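PDB 2QZI: cytosolic protein from Streptococcus thermophilus, which is of unknown function but belongs to the DUF1827 family and has two bound sodium ions. Local coordinates for residues W11-Q14 with E15-N18; Y32-G35 with N36-V39; I76-I80 with V81-K85. All coordinates share one frame; numbering follows the deposited sequence.

The three contacts are local and come one after another along a single chain. Contact 1 spans the loop after strand 6-8 and the start of helix 14-23. Contact 2 is the turn between strands 28-34 and 37-44, and helix 14-23 is the element before strand 28-34. Contact 3 is the loop between helix 61-74 and strand 87-91. The centres of contacts 1 and 2 are about 15 Å apart. Contact 3 lies across the chain's centre from both, about 27 Å from contact 1 and 24 Å from contact 2, centre to centre. No two touch. Contact 2 joins neighbouring inner strands of the antiparallel sheet, while contacts 1 and 3 lie where the two helices connect to it.

Contact 1. Residues W11-Q14 with E15-N18; sequences WTHQ and ELVN
Asn-18 folds its side-chain amide back over the first turn of its helix and grips the carbonyl of Gln-14. ND2 donates to Gln-14 O at 2.6 Å, with an N-H...O angle of 168°. The acceptor lies in the amide plane of Asn-18. The backbone N of Asn-18 also donates to Gln-14 O, at 3.1 Å, from well above the carbonyl plane. One oxygen is thus held twice by the same residue. The torsion that allows this sets Asn-18 CG beside its own backbone N (chi1 -69°).

The side-chain amides of Gln-14 and Asn-18 stand almost perpendicular, 86° apart. They do not bond directly. A water joins them: it donates to Gln-14 OE1 at 2.7 Å and accepts from Asn-18 ND2 at 3.1 Å. The bend at chi2 of Gln-14 turns its amide back along the chain, and NE2 bonds to Thr-10 O.

His-13 is the N-cap residue. Its carbonyl O takes the N-H of Val-17 at 2.9 Å. Val-17 CG2 makes a tight approach to His-13 O, at 3.0 Å. The imidazole keeps near Leu-16, with 4.4 Å between the two CD2 atoms, while its ND1 bonds to Thr-9 O. This helix start follows the loop after strand 6-8. His-13 and Leu-16 both rest on Thr-31 of strand 28-34, and these contacts set the start of helix 14-23 against the sheet.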
loop_
_atom_site.group_PDB
_atom_site.type_symbol
_atom_site.label_atom_id
_atom_site.label_comp_id
_atom_site.label_asym_id
_atom_site.label_seq_id
_atom_site.Cartn_x
_atom_site.Cartn_y
_atom_site.Cartn_z
ATOM N N TRP A 11 -0.408 5.667 -13.707
ATOM C CA TRP A 11 -0.487 5.824 -15.129
ATOM C C TRP A 11 0.455 4.915 -15.938
ATOM O O TRP A 11 0.174 4.649 -17.119
ATOM C CB TRP A 11 -0.195 7.298 -15.510
ATOM C CG TRP A 11 1.265 7.620 -15.306
ATOM C CD1 TRP A 11 1.910 7.891 -14.113
ATOM C CD2 TRP A 11 2.266 7.705 -16.332
ATOM N NE1 TRP A 11 3.232 8.114 -14.342
ATOM C CE2 TRP A 11 3.487 8.018 -15.691
ATOM C CE3 TRP A 11 2.252 7.486 -17.704
ATOM C CZ2 TRP A 11 4.689 8.119 -16.382
ATOM C CZ3 TRP A 11 3.459 7.628 -18.426
ATOM C CH2 TRP A 11 4.655 7.953 -17.754
ATOM N N THR A 12 1.591 4.490 -15.371
ATOM C CA THR A 12 2.488 3.632 -16.144
ATOM C C THR A 12 2.497 2.257 -15.490
ATOM O O THR A 12 3.457 1.558 -15.674
ATOM C CB THR A 12 4.024 4.055 -16.151
ATOM O OG1 THR A 12 4.491 4.932 -15.123
ATOM C CG2 THR A 12 4.895 3.862 -17.263
ATOM N N HIS A 13 1.447 1.855 -14.773
ATOM C CA HIS A 13 1.363 0.498 -14.253
ATOM C C HIS A 13 -0.026 -0.071 -14.577
ATOM O O HIS A 13 -0.681 -0.651 -13.710
ATOM C CB HIS A 13 1.616 0.431 -12.710
ATOM C CG HIS A 13 3.067 0.497 -12.346
ATOM N ND1 HIS A 13 3.794 1.655 -12.429
ATOM C CD2 HIS A 13 3.921 -0.449 -11.872
ATOM C CE1 HIS A 13 5.061 1.413 -12.135
ATOM N NE2 HIS A 13 5.146 0.155 -11.734
ATOM N N GLN A 14 -0.451 0.107 -15.822
ATOM C CA GLN A 14 -1.802 -0.196 -16.222
ATOM C C GLN A 14 -2.078 -1.683 -16.393
ATOM O O GLN A 14 -3.211 -2.125 -16.214
ATOM C CB GLN A 14 -2.135 0.565 -17.490
ATOM C CG GLN A 14 -2.237 2.072 -17.261
ATOM C CD GLN A 14 -3.480 2.397 -16.469
ATOM O OE1 GLN A 14 -4.597 2.295 -16.994
ATOM N NE2 GLN A 14 -3.310 2.769 -15.209
ATOM N N GLU A 15 -1.044 -2.444 -16.742
ATOM C CA GLU A 15 -1.135 -3.910 -16.747
ATOM C C GLU A 15 -1.404 -4.448 -15.348
ATOM O O GLU A 15 -2.313 -5.237 -15.127
ATOM C CB GLU A 15 0.179 -4.525 -17.257
ATOM C CG GLU A 15 0.130 -4.982 -18.721
ATOM C CD GLU A 15 1.548 -5.229 -19.337
ATOM O OE1 GLU A 15 2.471 -5.698 -18.589
ATOM O OE2 GLU A 15 1.707 -4.930 -20.573
ATOM N N LEU A 16 -0.562 -4.044 -14.412
ATOM C CA LEU A 16 -0.666 -4.528 -13.063
ATOM C C LEU A 16 -2.003 -4.074 -12.441
ATOM O O LEU A 16 -2.673 -4.853 -11.793
ATOM C CB LEU A 16 0.533 -4.069 -12.233
ATOM C CG LEU A 16 0.363 -4.302 -10.734
ATOM C CD1 LEU A 16 0.420 -5.868 -10.449
ATOM C CD2 LEU A 16 1.478 -3.597 -10.025
ATOM N N VAL A 17 -2.362 -2.805 -12.661
ATOM C CA VAL A 17 -3.607 -2.246 -12.126
ATOM C C VAL A 17 -4.788 -3.098 -12.591
ATOM O O VAL A 17 -5.555 -3.601 -11.763
ATOM C CB VAL A 17 -3.768 -0.748 -12.587
ATOM C CG1 VAL A 17 -5.237 -0.281 -12.501
ATOM C CG2 VAL A 17 -2.802 0.117 -11.753
ATOM N N ASN A 18 -4.915 -3.282 -13.909
ATOM C CA ASN A 18 -5.942 -4.150 -14.426
ATOM C C ASN A 18 -5.894 -5.645 -14.035
ATOM O O ASN A 18 -6.936 -6.261 -13.847
ATOM C CB ASN A 18 -6.029 -3.941 -15.901
ATOM C CG ASN A 18 -6.595 -2.546 -16.219
ATOM O OD1 ASN A 18 -7.826 -2.340 -16.168
ATOM N ND2 ASN A 18 -5.688 -1.561 -16.457
HETATM O O HOH W 1 -7.015 1.256 -16.461
#

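Contact 2. Residues Y32-G35 with N36-V39; sequences YSAG and NTDV
Tyr-32 meets Val-39 through its CB, which lies 4.1 Å from Val-39 CB on the same face of the sheet. CG sits beside the backbone N (chi1 -65°), and from there the ring leads away from the turn. The ring packs edge-to-face with Phe-71 of helix 61-74. The side chain also touches Leu-6 and Asn-8 of strand 6-8. At the tip, OH is hydrogen-bonded to Lys-75 NZ and Glu-30 OE1.

The two backbones form a two-residue beta hairpin with a type II' turn from Ala-34 to Thr-37. Gly-35 takes the first corner with a positive phi of 71°. Tyr-32 and Val-39 are a hydrogen-bonded pair, with Tyr-32 N to Val-39 O at 2.8 Å and Val-39 N to Tyr-32 O at 2.7 Å. Ala-34 and Thr-37 make the other such pair. Ala-34 N reaches Thr-37 O at 2.8 Å, while the return bond from Thr-37 N to Ala-34 O is longer, 3.2 Å, and bent (145°). Ser-33 and Asp-38, the non-hydrogen-bonded pair between them, turn to the other face. Ala-34 and Val-39 pack on Ile-67 of helix 61-74, and Thr-37 OG1 bonds to Glu-63 of that helix.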
loop_
_atom_site.group_PDB
_atom_site.type_symbol
_atom_site.label_atom_id
_atom_site.label_comp_id
_atom_site.label_asym_id
_atom_site.label_seq_id
_atom_site.Cartn_x
_atom_site.Cartn_y
_atom_site.Cartn_z
ATOM N N TYR A 32 2.812 3.468 -6.375
ATOM C CA TYR A 32 3.644 4.639 -6.044
ATOM C C TYR A 32 5.105 4.217 -5.880
ATOM O O TYR A 32 5.402 3.104 -5.417
ATOM C CB TYR A 32 3.240 5.245 -4.699
ATOM C CG TYR A 32 1.858 5.828 -4.653
ATOM C CD1 TYR A 32 1.673 7.197 -4.592
ATOM C CD2 TYR A 32 0.702 4.981 -4.642
ATOM C CE1 TYR A 32 0.409 7.734 -4.547
ATOM C CE2 TYR A 32 -0.583 5.535 -4.632
ATOM C CZ TYR A 32 -0.702 6.906 -4.550
ATOM O OH TYR A 32 -1.956 7.481 -4.524
ATOM N N SER A 33 5.994 5.133 -6.257
ATOM C CA SER A 33 7.388 5.148 -5.888
ATOM C C SER A 33 7.624 5.942 -4.599
ATOM O O SER A 33 6.940 6.919 -4.300
ATOM C CB SER A 33 8.177 5.890 -6.979
ATOM O OG SER A 33 8.552 4.924 -7.942
ATOM N N ALA A 34 8.611 5.504 -3.837
ATOM C CA ALA A 34 9.128 6.203 -2.690
ATOM C C ALA A 34 10.656 6.069 -2.898
ATOM O O ALA A 34 11.305 5.249 -2.293
ATOM C CB ALA A 34 8.600 5.509 -1.413
ATOM N N GLY A 35 11.209 6.844 -3.827
ATOM C CA GLY A 35 12.614 6.678 -4.253
ATOM C C GLY A 35 12.714 5.381 -5.047
ATOM O O GLY A 35 12.011 5.228 -6.034
ATOM N N ASN A 36 13.549 4.435 -4.616
ATOM C CA ASN A 36 13.614 3.124 -5.290
ATOM C C ASN A 36 12.751 2.007 -4.653
ATOM O O ASN A 36 12.714 0.877 -5.134
ATOM C CB ASN A 36 15.054 2.663 -5.570
ATOM C CG ASN A 36 15.988 2.775 -4.349
ATOM O OD1 ASN A 36 15.599 2.571 -3.204
ATOM N ND2 ASN A 36 17.244 3.078 -4.623
ATOM N N THR A 37 12.039 2.378 -3.598
ATOM C CA THR A 37 11.000 1.577 -2.998
ATOM C C THR A 37 9.682 1.672 -3.775
ATOM O O THR A 37 9.240 2.781 -4.202
ATOM C CB THR A 37 10.827 1.985 -1.499
ATOM O OG1 THR A 37 12.010 1.637 -0.774
ATOM C CG2 THR A 37 9.696 1.257 -0.843
ATOM N N ASP A 38 9.040 0.509 -3.960
ATOM C CA ASP A 38 7.777 0.464 -4.699
ATOM C C ASP A 38 6.609 0.145 -3.783
ATOM O O ASP A 38 6.720 -0.688 -2.921
ATOM C CB ASP A 38 7.755 -0.638 -5.742
ATOM C CG ASP A 38 8.915 -0.624 -6.635
ATOM O OD1 ASP A 38 9.109 0.386 -7.339
ATOM O OD2 ASP A 38 9.664 -1.654 -6.589
ATOM N N VAL A 39 5.474 0.789 -4.043
ATOM C CA VAL A 39 4.307 0.668 -3.203
ATOM C C VAL A 39 3.165 0.357 -4.148
ATOM O O VAL A 39 3.096 0.904 -5.263
ATOM C CB VAL A 39 4.053 1.968 -2.360
ATOM C CG1 VAL A 39 2.906 1.809 -1.407
ATOM C CG2 VAL A 39 5.306 2.349 -1.549
#

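Contact 3. Residues I76-I80 with V81-K85; sequences IDKDI and VLMDK
Ile-76 places CG2 on the far side of CB from its backbone N, with CG1 close to that N (chi1 -74°), and CG2 meets Val-81. CG1 of Val-81 nearly eclipses its own backbone N (14°) and turns toward Asp-77 and Lys-78. The CG2 of Ile-76 and CG1 of Val-81 are 3.5 Å apart, and the two side chains meet at about a right angle. Val-81 CG1 also lies 3.1 Å from Asp-77 O and 3.4 Å from Lys-78 CA. The exact position of this methyl, and with it these tight contacts, is doubtful.

Lys-78 O accepts the backbone N-H of Val-81 at 3.1 Å. The donor stands high above the carbonyl plane and the bond is bent (141°). Selenomethionine Met-83 folds back through bends at chi2 and chi3. Its CE methyl ends 3.8 Å from Lys-78 CB and 3.6 Å from Lys-78 O. The lysine NZ bonds to Leu-72 O of helix 61-74.

This loop links helix 61-74 to strand 87-91. It has a short helix-like bend at 78-80 without regular helix bonds, then a type I beta turn from Leu-82 to Lys-85. Ile-76 reaches the sheet at Phe-41, Tyr-48 and Phe-99, on strands 37-44, 47-53 and 94-100.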
loop_
_atom_site.group_PDB
_atom_site.type_symbol
_atom_site.label_atom_id
_atom_site.label_comp_id
_atom_site.label_asym_id
_atom_site.label_seq_id
_atom_site.Cartn_x
_atom_site.Cartn_y
_atom_site.Cartn_z
ATOM N N ILE A 76 -6.724 6.772 3.005
ATOM C CA ILE A 76 -7.483 5.808 3.700
ATOM C C ILE A 76 -8.579 6.489 4.548
ATOM O O ILE A 76 -8.333 7.480 5.200
ATOM C CB ILE A 76 -6.525 4.963 4.555
ATOM C CG1 ILE A 76 -5.716 3.983 3.676
ATOM C CG2 ILE A 76 -7.274 4.244 5.607
ATOM C CD1 ILE A 76 -4.623 3.189 4.410
ATOM N N ASP A 77 -9.816 6.002 4.517
ATOM C CA ASP A 77 -10.860 6.711 5.245
ATOM C C ASP A 77 -10.809 6.054 6.646
ATOM O O ASP A 77 -11.177 4.888 6.790
ATOM C CB ASP A 77 -12.192 6.498 4.509
ATOM C CG ASP A 77 -13.418 7.005 5.285
ATOM O OD1 ASP A 77 -13.313 7.452 6.449
ATOM O OD2 ASP A 77 -14.519 6.954 4.711
ATOM N N LYS A 78 -10.292 6.768 7.656
ATOM C CA LYS A 78 -9.988 6.123 8.943
ATOM C C LYS A 78 -11.281 5.850 9.721
ATOM O O LYS A 78 -11.353 4.962 10.583
ATOM C CB LYS A 78 -8.956 6.925 9.775
ATOM C CG LYS A 78 -7.509 6.968 9.132
ATOM C CD LYS A 78 -6.472 7.746 9.990
ATOM C CE LYS A 78 -6.751 9.284 10.138
ATOM N NZ LYS A 78 -6.789 10.070 8.825
ATOM N N ASP A 79 -12.306 6.591 9.378
ATOM C CA ASP A 79 -13.560 6.421 9.986
ATOM C C ASP A 79 -14.125 4.947 9.850
ATOM O O ASP A 79 -14.797 4.473 10.751
ATOM C CB ASP A 79 -14.468 7.405 9.331
ATOM C CG ASP A 79 -15.501 7.954 10.252
ATOM O OD1 ASP A 79 -15.441 7.738 11.511
ATOM O OD2 ASP A 79 -16.402 8.617 9.686
ATOM N N ILE A 80 -13.829 4.262 8.739
ATOM C CA ILE A 80 -14.275 2.873 8.520
ATOM C C ILE A 80 -13.184 1.846 8.815
ATOM O O ILE A 80 -13.442 0.659 8.723
ATOM C CB ILE A 80 -14.785 2.609 7.052
ATOM C CG1 ILE A 80 -13.672 2.975 6.049
ATOM C CG2 ILE A 80 -16.192 3.252 6.868
ATOM C CD1 ILE A 80 -13.807 2.443 4.560
ATOM N N VAL A 81 -11.964 2.304 9.119
ATOM C CA VAL A 81 -10.919 1.370 9.413
ATOM C C VAL A 81 -10.894 0.969 10.853
ATOM O O VAL A 81 -11.198 1.742 11.734
ATOM C CB VAL A 81 -9.471 1.601 8.723
ATOM C CG1 VAL A 81 -9.276 2.880 8.130
ATOM C CG2 VAL A 81 -8.268 1.136 9.625
ATOM N N LEU A 82 -10.594 -0.293 11.044
ATOM C CA LEU A 82 -10.438 -0.899 12.343
ATOM C C LEU A 82 -8.953 -0.691 12.794
ATOM O O LEU A 82 -8.079 -1.544 12.596
ATOM C CB LEU A 82 -10.802 -2.351 12.186
ATOM C CG LEU A 82 -12.276 -2.764 12.399
ATOM C CD1 LEU A 82 -13.261 -1.641 12.679
ATOM C CD2 LEU A 82 -12.801 -3.718 11.334
HETATM N N MSE A 83 -8.699 0.477 13.378
HETATM C CA MSE A 83 -7.374 0.938 13.687
HETATM C C MSE A 83 -6.687 0.160 14.765
HETATM O O MSE A 83 -5.469 0.228 14.862
HETATM C CB MSE A 83 -7.388 2.433 14.028
HETATM C CG MSE A 83 -6.167 3.165 13.459
HETATM SE SE MSE A 83 -6.309 3.506 11.561
HETATM C CE MSE A 83 -8.218 3.853 11.859
ATOM N N ASP A 84 -7.453 -0.588 15.576
ATOM C CA ASP A 84 -6.863 -1.491 16.504
ATOM C C ASP A 84 -6.622 -2.876 15.873
ATOM O O ASP A 84 -6.227 -3.793 16.597
ATOM C CB ASP A 84 -7.816 -1.689 17.700
ATOM C CG ASP A 84 -9.189 -2.209 17.250
ATOM O OD1 ASP A 84 -9.618 -1.900 16.090
ATOM O OD2 ASP A 84 -9.855 -2.894 18.053
ATOM N N LYS A 85 -6.883 -3.070 14.574
ATOM C CA LYS A 85 -6.784 -4.438 13.984
ATOM C C LYS A 85 -5.790 -4.441 12.821
ATOM O O LYS A 85 -5.814 -5.338 11.972
ATOM C CB LYS A 85 -8.133 -4.963 13.486
ATOM C CG LYS A 85 -9.241 -4.953 14.495
ATOM C CD LYS A 85 -9.126 -6.076 15.400
ATOM C CE LYS A 85 -10.426 -6.230 16.215
ATOM N NZ LYS A 85 -10.112 -6.521 17.600
#